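Local coordinates for MdcE (Pseudomonas aeruginosa, PDB 5VIP), which probably acts as the gamma subunit of a biotin-independent malonate decarboxylase, with a likely transferase role, at residues Ala139-Leu151 against Leu247-Leu261. Sequence-based numbering, arbitrary orientation.
Sequences ARARLAGHPLIGL and LGEALADILGGPRDL
Arg259 O accepts the shortest polar bond between the segments, from Arg142 NH1 at 2.8 Å. The bond lies in both the carbonyl plane and the guanidinium plane, and the arginine reaches it through a bend at chi3 (46°). Leu261 lies over one face of this guanidinium, offset toward the rim and crossing at about a right angle, its CD2 3.5 Å from Arg142 NE, while NH2 is hydrogen-bonded to Gln167 OE1. In the other direction, the side chain of Arg259, extended from CG to NE, donates from NH1 to Leu143 O (3.0 Å), with the donor tilted 33° from the carbonyl plane. Its guanidinium lies flat over Gly145, with CA 3.5 Å above the centre of the group; Gly145 closes helix 127-143 in a Schellman motif.

From Pro147 onward the contact is apolar. Pro147 presents CB to Leu251 CD1 at 3.6 Å. Ile149, on a strand of the central sheet, fits against helix 237-254: CG1 meets Ile254 CD1 at 3.7 Å, CD1 lies on Ala250, and CG2 touches Leu247 CD2. The axes of strand 148-151 and helix 247-254 run at 149°. Because Arg259 donates to a carbonyl in the last turn of helix 127-143, the helix end would probably favour its positive charge.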
ATOM      1  N   ALA A 139       7.384   4.620   4.465  1.00 13.79           N
ATOM      2  CA  ALA A 139       6.729   4.822   5.764  1.00 12.36           C
ATOM      3  C   ALA A 139       7.743   4.922   6.912  1.00 15.83           C
ATOM      4  O   ALA A 139       7.613   5.768   7.798  1.00 15.10           O
ATOM      5  CB  ALA A 139       5.727   3.679   6.040  1.00 13.85           C
ATOM      6  N   ARG A 140       8.739   4.042   6.915  1.00 15.29           N
ATOM      7  CA  ARG A 140       9.753   4.066   7.964  1.00 16.10           C
ATOM      8  C   ARG A 140      10.520   5.378   7.927  1.00 18.61           C
ATOM      9  O   ARG A 140      10.803   5.972   8.968  1.00 17.86           O
ATOM     10  CB  ARG A 140      10.714   2.880   7.826  1.00 19.46           C
ATOM     11  CG  ARG A 140      10.153   1.568   8.363  1.00 18.53           C
ATOM     12  CD  ARG A 140      11.189   0.455   8.391  1.00 23.15           C
ATOM     13  NE  ARG A 140      11.579   0.026   7.053  1.00 28.03           N
ATOM     14  CZ  ARG A 140      12.778   0.241   6.522  1.00 29.27           C
ATOM     15  NH1 ARG A 140      13.709   0.863   7.230  1.00 29.27           N
ATOM     16  NH2 ARG A 140      13.049  -0.181   5.293  1.00 29.79           N
ATOM     17  N   ALA A 141      10.832   5.838   6.720  1.00 15.99           N
ATOM     18  CA  ALA A 141      11.494   7.128   6.555  1.00 16.12           C
ATOM     19  C   ALA A 141      10.639   8.256   7.123  1.00 20.22           C
ATOM     20  O   ALA A 141      11.148   9.115   7.834  1.00 21.68           O
ATOM     21  CB  ALA A 141      11.815   7.386   5.092  1.00 16.29           C
ATOM     22  N   ARG A 142       9.345   8.262   6.813  1.00 17.20           N
ATOM     23  CA  ARG A 142       8.439   9.277   7.348  1.00 18.77           C
ATOM     24  C   ARG A 142       8.381   9.226   8.879  1.00 19.02           C
ATOM     25  O   ARG A 142       8.511  10.256   9.541  1.00 19.17           O
ATOM     26  CB  ARG A 142       7.026   9.117   6.755  1.00 18.81           C
ATOM     27  CG  ARG A 142       5.974  10.081   7.336  1.00 18.87           C
ATOM     28  CD  ARG A 142       4.618  10.015   6.588  1.00 17.84           C
ATOM     29  NE  ARG A 142       4.178   8.633   6.354  1.00 19.13           N
ATOM     30  CZ  ARG A 142       3.770   7.799   7.310  1.00 21.45           C
ATOM     31  NH1 ARG A 142       3.738   8.192   8.579  1.00 19.16           N
ATOM     32  NH2 ARG A 142       3.404   6.558   7.000  1.00 16.61           N
ATOM     33  N   LEU A 143       8.194   8.031   9.437  1.00 18.63           N
ATOM     34  CA  LEU A 143       8.110   7.874  10.886  1.00 20.56           C
ATOM     35  C   LEU A 143       9.409   8.302  11.576  1.00 20.07           C
ATOM     36  O   LEU A 143       9.383   8.766  12.712  1.00 20.53           O
ATOM     37  CB  LEU A 143       7.772   6.422  11.261  1.00 18.75           C
ATOM     38  CG  LEU A 143       6.369   5.940  10.859  1.00 19.76           C
ATOM     39  CD1 LEU A 143       6.239   4.439  11.043  1.00 20.37           C
ATOM     40  CD2 LEU A 143       5.305   6.672  11.664  1.00 21.55           C
ATOM     41  N   ALA A 144      10.534   8.135  10.886  1.00 20.57           N
ATOM     42  CA  ALA A 144      11.841   8.486  11.444  1.00 19.97           C
ATOM     43  C   ALA A 144      12.124   9.987  11.367  1.00 25.19           C
ATOM     44  O   ALA A 144      13.123  10.462  11.913  1.00 28.75           O
ATOM     45  CB  ALA A 144      12.942   7.707  10.730  1.00 19.62           C
ATOM     46  N   GLY A 145      11.261  10.732  10.680  1.00 23.47           N
ATOM     47  CA  GLY A 145      11.415  12.172  10.600  1.00 23.02           C
ATOM     48  C   GLY A 145      11.851  12.743   9.261  1.00 26.69           C
ATOM     49  O   GLY A 145      12.113  13.937   9.161  1.00 23.76           O
ATOM     50  N   HIS A 146      11.939  11.916   8.225  1.00 22.64           N
ATOM     51  CA  HIS A 146      12.157  12.458   6.885  1.00 24.36           C
ATOM     52  C   HIS A 146      10.878  13.090   6.362  1.00 23.91           C
ATOM     53  O   HIS A 146       9.830  12.442   6.339  1.00 21.41           O
ATOM     54  CB  HIS A 146      12.627  11.378   5.915  1.00 21.29           C
ATOM     55  CG  HIS A 146      13.996  10.854   6.210  1.00 25.24           C
ATOM     56  ND1 HIS A 146      15.118  11.280   5.530  1.00 27.30           N
ATOM     57  CD2 HIS A 146      14.425   9.932   7.107  1.00 24.87           C
ATOM     58  CE1 HIS A 146      16.179  10.644   5.997  1.00 27.72           C
ATOM     59  NE2 HIS A 146      15.785   9.818   6.951  1.00 25.25           N
ATOM     60  N   PRO A 147      10.944  14.370   5.952  1.00 20.74           N
ATOM     61  CA  PRO A 147       9.758  14.918   5.297  1.00 21.69           C
ATOM     62  C   PRO A 147       9.560  14.240   3.950  1.00 22.63           C
ATOM     63  O   PRO A 147      10.490  14.203   3.142  1.00 26.19           O
ATOM     64  CB  PRO A 147      10.090  16.409   5.138  1.00 25.13           C
ATOM     65  CG  PRO A 147      11.180  16.671   6.156  1.00 25.74           C
ATOM     66  CD  PRO A 147      11.968  15.397   6.213  1.00 25.54           C
ATOM     67  N   LEU A 148       8.375  13.681   3.726  1.00 18.48           N
ATOM     68  CA  LEU A 148       8.027  13.117   2.426  1.00 19.67           C
ATOM     69  C   LEU A 148       6.989  13.974   1.756  1.00 17.65           C
ATOM     70  O   LEU A 148       5.937  14.254   2.340  1.00 21.82           O
ATOM     71  CB  LEU A 148       7.457  11.705   2.539  1.00 20.10           C
ATOM     72  CG  LEU A 148       8.343  10.481   2.626  1.00 22.64           C
ATOM     73  CD1 LEU A 148       9.221  10.565   3.869  1.00 25.60           C
ATOM     74  CD2 LEU A 148       7.413   9.267   2.691  1.00 18.74           C
ATOM     75  N   ILE A 149       7.269  14.356   0.521  1.00 19.80           N
ATOM     76  CA  ILE A 149       6.321  15.117  -0.273  1.00 19.98           C
ATOM     77  C   ILE A 149       6.082  14.397  -1.576  1.00 19.28           C
ATOM     78  O   ILE A 149       7.034  14.036  -2.286  1.00 15.98           O
ATOM     79  CB  ILE A 149       6.830  16.562  -0.559  1.00 20.41           C
ATOM     80  CG1 ILE A 149       7.067  17.310   0.757  1.00 20.42           C
ATOM     81  CG2 ILE A 149       5.833  17.308  -1.401  1.00 20.66           C
ATOM     82  CD1 ILE A 149       7.917  18.555   0.616  1.00 26.00           C
ATOM     83  N   GLY A 150       4.808  14.189  -1.899  1.00 17.91           N
ATOM     84  CA  GLY A 150       4.453  13.571  -3.163  1.00 16.31           C
ATOM     85  C   GLY A 150       4.003  14.627  -4.165  1.00 19.82           C
ATOM     86  O   GLY A 150       3.035  15.341  -3.913  1.00 19.12           O
ATOM     87  N   LEU A 151       4.691  14.719  -5.301  1.00 17.04           N
ATOM     88  CA  LEU A 151       4.312  15.684  -6.328  1.00 19.49           C
ATOM     89  C   LEU A 151       3.679  14.968  -7.513  1.00 17.09           C
ATOM     90  O   LEU A 151       4.352  14.251  -8.246  1.00 19.20           O
ATOM     91  CB  LEU A 151       5.527  16.497  -6.778  1.00 20.87           C
ATOM     92  CG  LEU A 151       5.218  17.514  -7.880  1.00 19.98           C
ATOM     93  CD1 LEU A 151       4.285  18.601  -7.351  1.00 21.00           C
ATOM     94  CD2 LEU A 151       6.498  18.120  -8.447  1.00 19.91           C
ATOM     95  N   LEU A 247       6.857  23.378  -2.898  1.00 26.64           N
ATOM     96  CA  LEU A 247       7.602  22.309  -2.220  1.00 25.49           C
ATOM     97  C   LEU A 247       8.298  22.833  -0.967  1.00 27.11           C
ATOM     98  O   LEU A 247       8.329  22.163   0.072  1.00 22.89           O
ATOM     99  CB  LEU A 247       8.638  21.686  -3.157  1.00 22.39           C
ATOM    100  CG  LEU A 247       8.152  20.931  -4.390  1.00 25.12           C
ATOM    101  CD1 LEU A 247       9.342  20.574  -5.286  1.00 22.60           C
ATOM    102  CD2 LEU A 247       7.378  19.665  -3.984  1.00 22.83           C
ATOM    103  N   GLY A 248       8.868  24.034  -1.078  1.00 27.04           N
ATOM    104  CA  GLY A 248       9.498  24.688   0.055  1.00 24.11           C
ATOM    105  C   GLY A 248       8.521  24.920   1.194  1.00 25.48           C
ATOM    106  O   GLY A 248       8.839  24.681   2.361  1.00 27.40           O
ATOM    107  N   GLU A 249       7.322  25.384   0.859  1.00 26.37           N
ATOM    108  CA  GLU A 249       6.311  25.629   1.879  1.00 29.79           C
ATOM    109  C   GLU A 249       5.775  24.324   2.493  1.00 26.84           C
ATOM    110  O   GLU A 249       5.460  24.274   3.681  1.00 25.12           O
ATOM    111  CB  GLU A 249       5.174  26.461   1.290  1.00 28.66           C
ATOM    112  CG  GLU A 249       5.636  27.871   0.926  1.00 34.85           C
ATOM    113  CD  GLU A 249       4.640  28.637   0.083  1.00 37.05           C
ATOM    114  OE1 GLU A 249       3.496  28.155  -0.099  1.00 41.17           O
ATOM    115  OE2 GLU A 249       5.008  29.731  -0.395  1.00 42.36           O
ATOM    116  N   ALA A 250       5.683  23.273   1.688  1.00 26.76           N
ATOM    117  CA  ALA A 250       5.269  21.971   2.201  1.00 24.83           C
ATOM    118  C   ALA A 250       6.297  21.466   3.207  1.00 25.21           C
ATOM    119  O   ALA A 250       5.950  21.007   4.287  1.00 25.46           O
ATOM    120  CB  ALA A 250       5.082  20.980   1.057  1.00 26.06           C
ATOM    121  N   LEU A 251       7.570  21.601   2.847  1.00 25.50           N
ATOM    122  CA  LEU A 251       8.680  21.197   3.694  1.00 25.99           C
ATOM    123  C   LEU A 251       8.656  21.945   5.025  1.00 28.68           C
ATOM    124  O   LEU A 251       8.770  21.344   6.101  1.00 26.07           O
ATOM    125  CB  LEU A 251      10.000  21.433   2.954  1.00 24.49           C
ATOM    126  CG  LEU A 251      11.300  21.101   3.669  1.00 28.08           C
ATOM    127  CD1 LEU A 251      11.255  19.664   4.152  1.00 30.81           C
ATOM    128  CD2 LEU A 251      12.482  21.314   2.730  1.00 31.45           C
ATOM    129  N   ALA A 252       8.490  23.263   4.944  1.00 30.05           N
ATOM    130  CA  ALA A 252       8.367  24.101   6.130  1.00 30.13           C
ATOM    131  C   ALA A 252       7.175  23.684   6.980  1.00 25.71           C
ATOM    132  O   ALA A 252       7.262  23.647   8.208  1.00 32.11           O
ATOM    133  CB  ALA A 252       8.245  25.581   5.728  1.00 30.81           C
ATOM    134  N   ASP A 253       6.062  23.364   6.322  1.00 28.21           N
ATOM    135  CA  ASP A 253       4.832  22.978   7.015  1.00 29.06           C
ATOM    136  C   ASP A 253       4.959  21.634   7.750  1.00 30.44           C
ATOM    137  O   ASP A 253       4.341  21.428   8.796  1.00 28.90           O
ATOM    138  CB  ASP A 253       3.663  22.925   6.018  1.00 27.08           C
ATOM    139  CG  ASP A 253       2.330  22.716   6.700  1.00 36.17           C
ATOM    140  OD1 ASP A 253       1.798  23.684   7.284  1.00 40.31           O
ATOM    141  OD2 ASP A 253       1.812  21.583   6.662  1.00 30.36           O
ATOM    142  N   ILE A 254       5.766  20.730   7.202  1.00 25.86           N
ATOM    143  CA  ILE A 254       5.968  19.406   7.796  1.00 26.33           C
ATOM    144  C   ILE A 254       6.901  19.444   9.000  1.00 27.73           C
ATOM    145  O   ILE A 254       6.596  18.878  10.054  1.00 28.74           O
ATOM    146  CB  ILE A 254       6.553  18.416   6.761  1.00 23.28           C
ATOM    147  CG1 ILE A 254       5.546  18.148   5.653  1.00 19.94           C
ATOM    148  CG2 ILE A 254       6.993  17.106   7.433  1.00 24.37           C
ATOM    149  CD1 ILE A 254       6.187  17.648   4.354  1.00 20.58           C
ATOM    150  N   LEU A 255       8.039  20.113   8.836  1.00 28.19           N
ATOM    151  CA  LEU A 255       9.128  20.059   9.813  1.00 34.76           C
ATOM    152  C   LEU A 255       8.689  20.382  11.246  1.00 35.35           C
ATOM    153  O   LEU A 255       8.016  21.383  11.496  1.00 32.68           O
ATOM    154  CB  LEU A 255      10.255  20.998   9.389  1.00 31.10           C
ATOM    155  CG  LEU A 255      11.103  20.500   8.220  1.00 28.54           C
ATOM    156  CD1 LEU A 255      11.975  21.627   7.663  1.00 33.55           C
ATOM    157  CD2 LEU A 255      11.956  19.319   8.656  1.00 32.75           C
ATOM    158  N   GLY A 256       9.060  19.496  12.168  1.00 36.67           N
ATOM    159  CA  GLY A 256       8.774  19.660  13.582  1.00 41.90           C
ATOM    160  C   GLY A 256       7.380  19.222  13.980  1.00 42.42           C
ATOM    161  O   GLY A 256       7.077  19.096  15.168  1.00 44.85           O
ATOM    162  N   GLY A 257       6.529  18.987  12.983  1.00 40.52           N
ATOM    163  CA  GLY A 257       5.140  18.642  13.220  1.00 37.45           C
ATOM    164  C   GLY A 257       4.900  17.148  13.325  1.00 35.04           C
ATOM    165  O   GLY A 257       5.840  16.350  13.291  1.00 35.72           O
ATOM    166  N   PRO A 258       3.630  16.755  13.469  1.00 35.34           N
ATOM    167  CA  PRO A 258       3.284  15.334  13.539  1.00 30.85           C
ATOM    168  C   PRO A 258       3.667  14.628  12.234  1.00 31.15           C
ATOM    169  O   PRO A 258       3.696  15.258  11.173  1.00 30.00           O
ATOM    170  CB  PRO A 258       1.764  15.345  13.752  1.00 33.15           C
ATOM    171  CG  PRO A 258       1.442  16.738  14.225  1.00 38.60           C
ATOM    172  CD  PRO A 258       2.442  17.621  13.553  1.00 37.07           C
ATOM    173  N   ARG A 259       3.958  13.338  12.314  1.00 26.27           N
ATOM    174  CA  ARG A 259       4.513  12.610  11.177  1.00 27.23           C
ATOM    175  C   ARG A 259       3.490  11.713  10.480  1.00 30.25           C
ATOM    176  O   ARG A 259       3.861  10.754   9.813  1.00 28.00           O
ATOM    177  CB  ARG A 259       5.723  11.788  11.633  1.00 23.76           C
ATOM    178  CG  ARG A 259       6.908  12.684  12.025  1.00 29.25           C
ATOM    179  CD  ARG A 259       8.061  11.932  12.665  1.00 28.80           C
ATOM    180  NE  ARG A 259       9.047  12.868  13.215  1.00 29.50           N
ATOM    181  CZ  ARG A 259      10.146  12.510  13.874  1.00 31.75           C
ATOM    182  NH1 ARG A 259      10.421  11.227  14.063  1.00 29.53           N
ATOM    183  NH2 ARG A 259      10.971  13.440  14.348  1.00 31.51           N
ATOM    184  N   ASP A 260       2.208  12.045  10.621  1.00 30.30           N
ATOM    185  CA  ASP A 260       1.131  11.269   9.996  1.00 32.58           C
ATOM    186  C   ASP A 260       0.994  11.520   8.497  1.00 30.21           C
ATOM    187  O   ASP A 260       1.508  12.507   7.968  1.00 29.71           O
ATOM    188  CB  ASP A 260      -0.208  11.578  10.668  1.00 38.60           C
ATOM    189  CG  ASP A 260      -0.170  11.370  12.165  1.00 44.00           C
ATOM    190  OD1 ASP A 260       0.235  12.312  12.882  1.00 43.93           O
ATOM    191  OD2 ASP A 260      -0.548  10.268  12.624  1.00 52.10           O
ATOM    192  N   LEU A 261       0.297  10.610   7.823  1.00 29.46           N
ATOM    193  CA  LEU A 261      -0.082  10.794   6.430  1.00 30.00           C
ATOM    194  C   LEU A 261      -0.827  12.108   6.239  1.00 29.38           C
ATOM    195  O   LEU A 261      -1.608  12.506   7.099  1.00 32.38           O
ATOM    196  CB  LEU A 261      -0.967   9.643   5.957  1.00 28.12           C
ATOM    197  CG  LEU A 261      -0.296   8.279   5.889  1.00 25.83           C
ATOM    198  CD1 LEU A 261      -1.242   7.303   5.252  1.00 22.59           C
ATOM    199  CD2 LEU A 261       0.968   8.395   5.085  1.00 25.26           C
TER